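PDB 6BHC: pseudopodium-enriched atypical kinase 1 from Homo sapiens, which probably acts as a signalling scaffold, pairing through helices that flank a kinase-like fold classed as a pseudokinase. Local coordinates for residues A[24-28]-A[386-390]; A[375-381]-A[420-424]. The protein carries 1 engineered substitution. The contacts are given in a common frame with arbitrary orientation. Residue numbers count along the deposited sequence, not the author numbering.

Contact 1 of 2, residues A[24-28]-A[386-390]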
ATOM      1  N   HIS A  24       4.682 -12.091  -7.431  1.00 34.03           N
ATOM      2  CA  HIS A  24       4.339 -11.963  -6.019  1.00 31.92           C
ATOM      3  C   HIS A  24       5.538 -12.261  -5.131  1.00 33.28           C
ATOM      4  O   HIS A  24       5.774 -11.561  -4.139  1.00 42.34           O
ATOM      5  CB  HIS A  24       3.176 -12.892  -5.673  1.00 26.75           C
ATOM      6  CG  HIS A  24       1.829 -12.302  -5.953  1.00 32.89           C
ATOM      7  ND1 HIS A  24       0.762 -13.056  -6.393  1.00 49.18           N
ATOM      8  CD2 HIS A  24       1.374 -11.031  -5.848  1.00 38.24           C
ATOM      9  CE1 HIS A  24      -0.290 -12.274  -6.553  1.00 46.00           C
ATOM     10  NE2 HIS A  24       0.054 -11.041  -6.229  1.00 43.47           N
ATOM     11  N   THR A  25       6.310 -13.291  -5.478  1.00 32.18           N
ATOM     12  CA  THR A  25       7.458 -13.670  -4.659  1.00 27.11           C
ATOM     13  C   THR A  25       8.513 -12.571  -4.649  1.00 28.05           C
ATOM     14  O   THR A  25       9.021 -12.192  -3.588  1.00 38.82           O
ATOM     15  CB  THR A  25       8.045 -14.986  -5.169  1.00 30.53           C
ATOM     16  OG1 THR A  25       7.063 -16.024  -5.053  1.00 46.63           O
ATOM     17  CG2 THR A  25       9.276 -15.371  -4.366  1.00 26.70           C
ATOM     18  N   ASP A  26       8.851 -12.039  -5.828  1.00 28.52           N
ATOM     19  CA  ASP A  26       9.832 -10.961  -5.891  1.00 27.26           C
ATOM     20  C   ASP A  26       9.317  -9.690  -5.226  1.00 30.37           C
ATOM     21  O   ASP A  26      10.102  -8.945  -4.631  1.00 28.40           O
ATOM     22  CB  ASP A  26      10.214 -10.682  -7.345  1.00 28.81           C
ATOM     23  CG  ASP A  26      10.843 -11.883  -8.026  1.00 73.49           C
ATOM     24  OD1 ASP A  26      11.376 -12.762  -7.315  1.00 69.73           O
ATOM     25  OD2 ASP A  26      10.809 -11.945  -9.274  1.00 74.73           O
ATOM     26  N   ALA A  27       8.011  -9.429  -5.310  1.00 28.90           N
ATOM     27  CA  ALA A  27       7.455  -8.237  -4.678  1.00 26.60           C
ATOM     28  C   ALA A  27       7.492  -8.350  -3.158  1.00 28.20           C
ATOM     29  O   ALA A  27       7.861  -7.395  -2.465  1.00 26.36           O
ATOM     30  CB  ALA A  27       6.028  -7.997  -5.167  1.00 26.78           C
ATOM     31  N   LEU A  28       7.111  -9.512  -2.620  1.00 27.24           N
ATOM     32  CA  LEU A  28       7.112  -9.689  -1.170  1.00 24.17           C
ATOM     33  C   LEU A  28       8.520  -9.619  -0.595  1.00 26.05           C
ATOM     34  O   LEU A  28       8.706  -9.144   0.531  1.00 35.83           O
ATOM     35  CB  LEU A  28       6.451 -11.016  -0.797  1.00 24.73           C
ATOM     36  CG  LEU A  28       4.921 -11.059  -0.837  1.00 32.38           C
ATOM     37  CD1 LEU A  28       4.422 -12.454  -0.514  1.00 41.14           C
ATOM     38  CD2 LEU A  28       4.330 -10.043   0.129  1.00 31.55           C
ATOM     39  N   ARG A 386      -0.004 -15.516  -0.409  1.00 18.73           N
ATOM     40  CA  ARG A 386       0.754 -14.392  -0.949  1.00 24.09           C
ATOM     41  C   ARG A 386      -0.175 -13.342  -1.543  1.00 30.24           C
ATOM     42  O   ARG A 386       0.078 -12.137  -1.427  1.00 23.92           O
ATOM     43  CB  ARG A 386       1.752 -14.878  -2.000  1.00 21.54           C
ATOM     44  CG  ARG A 386       2.910 -15.686  -1.441  1.00 27.88           C
ATOM     45  CD  ARG A 386       4.026 -15.797  -2.466  1.00 30.76           C
ATOM     46  NE  ARG A 386       5.178 -16.532  -1.955  1.00 32.01           N
ATOM     47  CZ  ARG A 386       5.535 -17.744  -2.368  1.00 35.64           C
ATOM     48  NH1 ARG A 386       4.830 -18.361  -3.306  1.00 35.63           N
ATOM     49  NH2 ARG A 386       6.600 -18.336  -1.848  1.00 36.59           N
ATOM     50  N   THR A 387      -1.259 -13.784  -2.185  1.00 20.57           N
ATOM     51  CA  THR A 387      -2.229 -12.846  -2.738  1.00 23.70           C
ATOM     52  C   THR A 387      -2.933 -12.067  -1.634  1.00 23.51           C
ATOM     53  O   THR A 387      -3.101 -10.847  -1.737  1.00 21.99           O
ATOM     54  CB  THR A 387      -3.246 -13.595  -3.601  1.00 28.02           C
ATOM     55  OG1 THR A 387      -2.562 -14.284  -4.655  1.00 30.21           O
ATOM     56  CG2 THR A 387      -4.255 -12.631  -4.205  1.00 30.75           C
ATOM     57  N   LEU A 388      -3.342 -12.756  -0.566  1.00 24.87           N
ATOM     58  CA  LEU A 388      -4.019 -12.087   0.541  1.00 29.39           C
ATOM     59  C   LEU A 388      -3.112 -11.052   1.198  1.00 28.09           C
ATOM     60  O   LEU A 388      -3.534  -9.921   1.466  1.00 25.79           O
ATOM     61  CB  LEU A 388      -4.490 -13.119   1.564  1.00 22.08           C
ATOM     62  CG  LEU A 388      -5.620 -14.039   1.101  1.00 27.85           C
ATOM     63  CD1 LEU A 388      -5.904 -15.112   2.142  1.00 26.81           C
ATOM     64  CD2 LEU A 388      -6.869 -13.227   0.808  1.00 25.04           C
ATOM     65  N   LEU A 389      -1.857 -11.423   1.464  1.00 25.92           N
ATOM     66  CA  LEU A 389      -0.936 -10.487   2.100  1.00 28.70           C
ATOM     67  C   LEU A 389      -0.649  -9.295   1.196  1.00 30.52           C
ATOM     68  O   LEU A 389      -0.554  -8.156   1.672  1.00 23.78           O
ATOM     69  CB  LEU A 389       0.362 -11.199   2.479  1.00 19.61           C
ATOM     70  CG  LEU A 389       1.383 -10.334   3.224  1.00 25.35           C
ATOM     71  CD1 LEU A 389       0.780  -9.781   4.507  1.00 30.28           C
ATOM     72  CD2 LEU A 389       2.644 -11.125   3.523  1.00 17.90           C
ATOM     73  N   MET A 390      -0.513  -9.533  -0.111  1.00 25.54           N
ATOM     74  CA  MET A 390      -0.287  -8.430  -1.039  1.00 24.64           C
ATOM     75  C   MET A 390      -1.464  -7.464  -1.037  1.00 25.87           C
ATOM     76  O   MET A 390      -1.276  -6.243  -1.089  1.00 29.97           O
ATOM     77  CB  MET A 390      -0.038  -8.970  -2.447  1.00 25.42           C
ATOM     78  CG  MET A 390       0.458  -7.925  -3.435  1.00 31.98           C
ATOM     79  SD  MET A 390       2.131  -7.367  -3.057  1.00 42.62           S
ATOM     80  CE  MET A 390       3.029  -8.912  -3.160  1.00 35.52           C
TER
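This buried helix-helix contact belongs to the split helical dimerization module of the PEAK family, in which a helix ahead of the kinase-like fold packs against helices that follow it. Helices 16-39 and 371-396 meet here with N-to-C directions 45° apart and segment axes 10.6 Å from each other, a spacing that leaves room for long side chains between them. Met390, slender and flexible, reaches into that room: its CE lies 3.7 Å from Ala27 CB, whose smallness makes space for it, 3.7 Å from Leu28 CG and 3.8 Å from His24 CD2. Leu28 also reaches Leu389, CD2 to CD2 at 3.9 Å. Arg386 plays two parts, laying its aliphatic stem along Leu28 while its NE donates to the Leu415 carbonyl. His24 meets His24 of the second subunit, ring to ring, so the surface joining the two helices continues into the dimer interface. Thr25, whose hydroxyl is hydrogen-bonded to Arg21 O, sets its OG1 over one face of the Arg386 guanidinium, 3.5 Å from CZ.

Contact 2 of 2, residues A[375-381]-A[420-424]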
ATOM      1  N   ASN A 375       2.727 -31.376  -3.572  1.00 33.69           N
ATOM      2  CA  ASN A 375       3.341 -30.131  -4.016  1.00 35.65           C
ATOM      3  C   ASN A 375       2.290 -29.142  -4.503  1.00 33.42           C
ATOM      4  O   ASN A 375       2.410 -27.933  -4.270  1.00 32.05           O
ATOM      5  CB  ASN A 375       4.364 -30.417  -5.114  1.00 30.20           C
ATOM      6  CG  ASN A 375       5.153 -29.186  -5.511  1.00 41.07           C
ATOM      7  OD1 ASN A 375       4.805 -28.491  -6.466  1.00 36.73           O
ATOM      8  ND2 ASN A 375       6.222 -28.908  -4.775  1.00 42.20           N
ATOM      9  N   THR A 376       1.250 -29.638  -5.178  1.00 31.34           N
ATOM     10  CA  THR A 376       0.172 -28.763  -5.629  1.00 33.18           C
ATOM     11  C   THR A 376      -0.607 -28.197  -4.448  1.00 30.47           C
ATOM     12  O   THR A 376      -0.970 -27.015  -4.446  1.00 36.99           O
ATOM     13  CB  THR A 376      -0.759 -29.524  -6.574  1.00 34.38           C
ATOM     14  OG1 THR A 376      -0.023 -29.953  -7.727  1.00 41.87           O
ATOM     15  CG2 THR A 376      -1.917 -28.643  -7.021  1.00 38.65           C
ATOM     16  N   LEU A 377      -0.866 -29.024  -3.432  1.00 28.86           N
ATOM     17  CA  LEU A 377      -1.569 -28.550  -2.246  1.00 30.47           C
ATOM     18  C   LEU A 377      -0.796 -27.429  -1.559  1.00 27.27           C
ATOM     19  O   LEU A 377      -1.367 -26.395  -1.198  1.00 29.76           O
ATOM     20  CB  LEU A 377      -1.802 -29.713  -1.281  1.00 34.23           C
ATOM     21  CG  LEU A 377      -2.524 -29.384   0.027  1.00 41.76           C
ATOM     22  CD1 LEU A 377      -3.977 -29.027  -0.242  1.00 46.36           C
ATOM     23  CD2 LEU A 377      -2.420 -30.545   1.002  1.00 39.88           C
ATOM     24  N   LEU A 378       0.513 -27.617  -1.377  1.00 31.54           N
ATOM     25  CA  LEU A 378       1.322 -26.595  -0.720  1.00 26.24           C
ATOM     26  C   LEU A 378       1.479 -25.360  -1.598  1.00 31.16           C
ATOM     27  O   LEU A 378       1.487 -24.231  -1.092  1.00 27.98           O
ATOM     28  CB  LEU A 378       2.689 -27.170  -0.349  1.00 26.72           C
ATOM     29  CG  LEU A 378       2.692 -28.291   0.692  1.00 32.92           C
ATOM     30  CD1 LEU A 378       4.085 -28.884   0.845  1.00 28.02           C
ATOM     31  CD2 LEU A 378       2.179 -27.777   2.027  1.00 20.57           C
ATOM     32  N   GLN A 379       1.608 -25.549  -2.913  1.00 28.54           N
ATOM     33  CA  GLN A 379       1.780 -24.406  -3.804  1.00 28.15           C
ATOM     34  C   GLN A 379       0.505 -23.577  -3.892  1.00 29.91           C
ATOM     35  O   GLN A 379       0.565 -22.344  -3.938  1.00 27.21           O
ATOM     36  CB  GLN A 379       2.212 -24.875  -5.193  1.00 27.53           C
ATOM     37  CG  GLN A 379       2.591 -23.742  -6.135  1.00 27.05           C
ATOM     38  CD  GLN A 379       3.820 -22.985  -5.669  1.00 35.28           C
ATOM     39  OE1 GLN A 379       4.944 -23.473  -5.785  1.00 39.43           O
ATOM     40  NE2 GLN A 379       3.610 -21.786  -5.136  1.00 37.10           N
ATOM     41  N   ASN A 380      -0.658 -24.235  -3.922  1.00 20.25           N
ATOM     42  CA  ASN A 380      -1.917 -23.498  -3.939  1.00 26.32           C
ATOM     43  C   ASN A 380      -2.089 -22.684  -2.664  1.00 27.33           C
ATOM     44  O   ASN A 380      -2.552 -21.539  -2.707  1.00 24.74           O
ATOM     45  CB  ASN A 380      -3.092 -24.458  -4.126  1.00 21.65           C
ATOM     46  CG  ASN A 380      -3.081 -25.137  -5.481  1.00 38.87           C
ATOM     47  OD1 ASN A 380      -2.409 -24.688  -6.411  1.00 37.54           O
ATOM     48  ND2 ASN A 380      -3.829 -26.227  -5.601  1.00 36.58           N
ATOM     49  N   TRP A 381      -1.716 -23.260  -1.518  1.00 24.77           N
ATOM     50  CA  TRP A 381      -1.786 -22.518  -0.264  1.00 30.25           C
ATOM     51  C   TRP A 381      -0.873 -21.298  -0.296  1.00 24.28           C
ATOM     52  O   TRP A 381      -1.256 -20.216   0.163  1.00 25.75           O
ATOM     53  CB  TRP A 381      -1.426 -23.432   0.908  1.00 26.62           C
ATOM     54  CG  TRP A 381      -1.504 -22.753   2.241  1.00 25.87           C
ATOM     55  CD1 TRP A 381      -2.578 -22.718   3.082  1.00 25.67           C
ATOM     56  CD2 TRP A 381      -0.466 -22.005   2.886  1.00 24.06           C
ATOM     57  NE1 TRP A 381      -2.271 -21.998   4.212  1.00 19.79           N
ATOM     58  CE2 TRP A 381      -0.980 -21.549   4.115  1.00 19.65           C
ATOM     59  CE3 TRP A 381       0.851 -21.678   2.544  1.00 28.68           C
ATOM     60  CZ2 TRP A 381      -0.228 -20.782   5.000  1.00 19.22           C
ATOM     61  CZ3 TRP A 381       1.596 -20.917   3.424  1.00 21.76           C
ATOM     62  CH2 TRP A 381       1.055 -20.476   4.637  1.00 16.56           C
ATOM     63  N   THR A 420       7.595 -24.637  -1.482  1.00 20.95           N
ATOM     64  CA  THR A 420       6.894 -25.893  -1.248  1.00 26.07           C
ATOM     65  C   THR A 420       7.802 -26.914  -0.576  1.00 27.37           C
ATOM     66  O   THR A 420       7.333 -27.724   0.231  1.00 30.03           O
ATOM     67  CB  THR A 420       6.346 -26.450  -2.562  1.00 27.50           C
ATOM     68  OG1 THR A 420       7.428 -26.705  -3.466  1.00 35.10           O
ATOM     69  CG2 THR A 420       5.379 -25.460  -3.199  1.00 27.05           C
ATOM     70  N   ASP A 421       9.101 -26.878  -0.880  1.00 26.72           N
ATOM     71  CA  ASP A 421      10.035 -27.801  -0.243  1.00 30.25           C
ATOM     72  C   ASP A 421      10.218 -27.473   1.234  1.00 29.40           C
ATOM     73  O   ASP A 421      10.279 -28.380   2.072  1.00 32.86           O
ATOM     74  CB  ASP A 421      11.378 -27.772  -0.970  1.00 35.62           C
ATOM     75  CG  ASP A 421      12.352 -28.801  -0.433  1.00 56.42           C
ATOM     76  OD1 ASP A 421      12.278 -29.971  -0.864  1.00 55.02           O
ATOM     77  OD2 ASP A 421      13.192 -28.440   0.418  1.00 66.11           O
ATOM     78  N   SER A 422      10.304 -26.184   1.574  1.00 30.94           N
ATOM     79  CA  SER A 422      10.472 -25.804   2.973  1.00 25.34           C
ATOM     80  C   SER A 422       9.210 -26.087   3.777  1.00 28.29           C
ATOM     81  O   SER A 422       9.288 -26.480   4.947  1.00 34.01           O
ATOM     82  CB  SER A 422      10.850 -24.326   3.081  1.00 25.23           C
ATOM     83  OG  SER A 422       9.720 -23.495   2.884  1.00 25.74           O
ATOM     84  N   LEU A 423       8.036 -25.886   3.172  1.00 19.45           N
ATOM     85  CA  LEU A 423       6.792 -26.203   3.866  1.00 23.95           C
ATOM     86  C   LEU A 423       6.644 -27.704   4.071  1.00 26.45           C
ATOM     87  O   LEU A 423       6.189 -28.150   5.130  1.00 26.75           O
ATOM     88  CB  LEU A 423       5.598 -25.650   3.089  1.00 17.47           C
ATOM     89  CG  LEU A 423       5.464 -24.130   2.987  1.00 31.31           C
ATOM     90  CD1 LEU A 423       4.160 -23.766   2.302  1.00 24.55           C
ATOM     91  CD2 LEU A 423       5.548 -23.482   4.361  1.00 32.94           C
ATOM     92  N   SER A 424       7.029 -28.498   3.069  1.00 21.64           N
ATOM     93  CA  SER A 424       6.910 -29.947   3.184  1.00 35.59           C
ATOM     94  C   SER A 424       7.763 -30.483   4.326  1.00 33.30           C
ATOM     95  O   SER A 424       7.366 -31.429   5.016  1.00 39.75           O
ATOM     96  CB  SER A 424       7.298 -30.611   1.862  1.00 36.50           C
ATOM     97  OG  SER A 424       7.215 -32.022   1.956  1.00 46.90           O
TER
HETATM   98  O   HOH W   1       7.735 -23.265  -4.017  1.00 28.47           O
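Thr420, Leu378 and Leu423 give up most of the surface where helix 371-396 crosses the first turn of helix 420-430, at 108° and with segment axes 9.5 Å apart. Thr420, which gives up the largest area, suits a junction that is part polar, part apolar. Its OG1 accepts a weak hydrogen bond from Asn375 ND2 at 2.8 Å, and its CG2 comes within 3.3 Å of Gln379 OE1. Its backbone N donates to a water at 2.9 Å, which gives a weak bond to Gln379 OE1 at 3.3 Å; Gln379 NE2 is hydrogen-bonded to Asp383 OD1. Leu378 brings a branched apolar end against the turn itself, CD1 lying 3.5 Å from Thr420 O and 3.8 Å from Ser424 CB. Leu423 extends this apolar patch, its CD1 3.9 Å from Trp381 CE3. Phe365 of helix 359-367 touches both Leu378 and Ser424, adding a third helix. This steep crossing of long helix 371-396 and short helix 420-430 forms part of the C-terminal helical bundle in the PEAK-family split helical dimerization module.

Overall arrangement
The chain begins with helix 16-39, runs through the two lobes of the kinase-like fold, and returns in helix 371-396, where contact 1 closes a loop of 357 residues and brings the N-terminal helix onto the C-terminal bundle. Contact 2 closes a far shorter loop, 38 residues passing through helix 406-417 to helix 420-430. The two loops cross rather than nest, because helix 371-396 offers its earlier part, 375-381, to contact 2 and its later part, 386-390, to contact 1. Their centres are about 15 Å apart, and Arg386 NH1 packs 4.1 Å from Gln379 NE2. One long helix thus joins both ends of the chain beside the dimer interface.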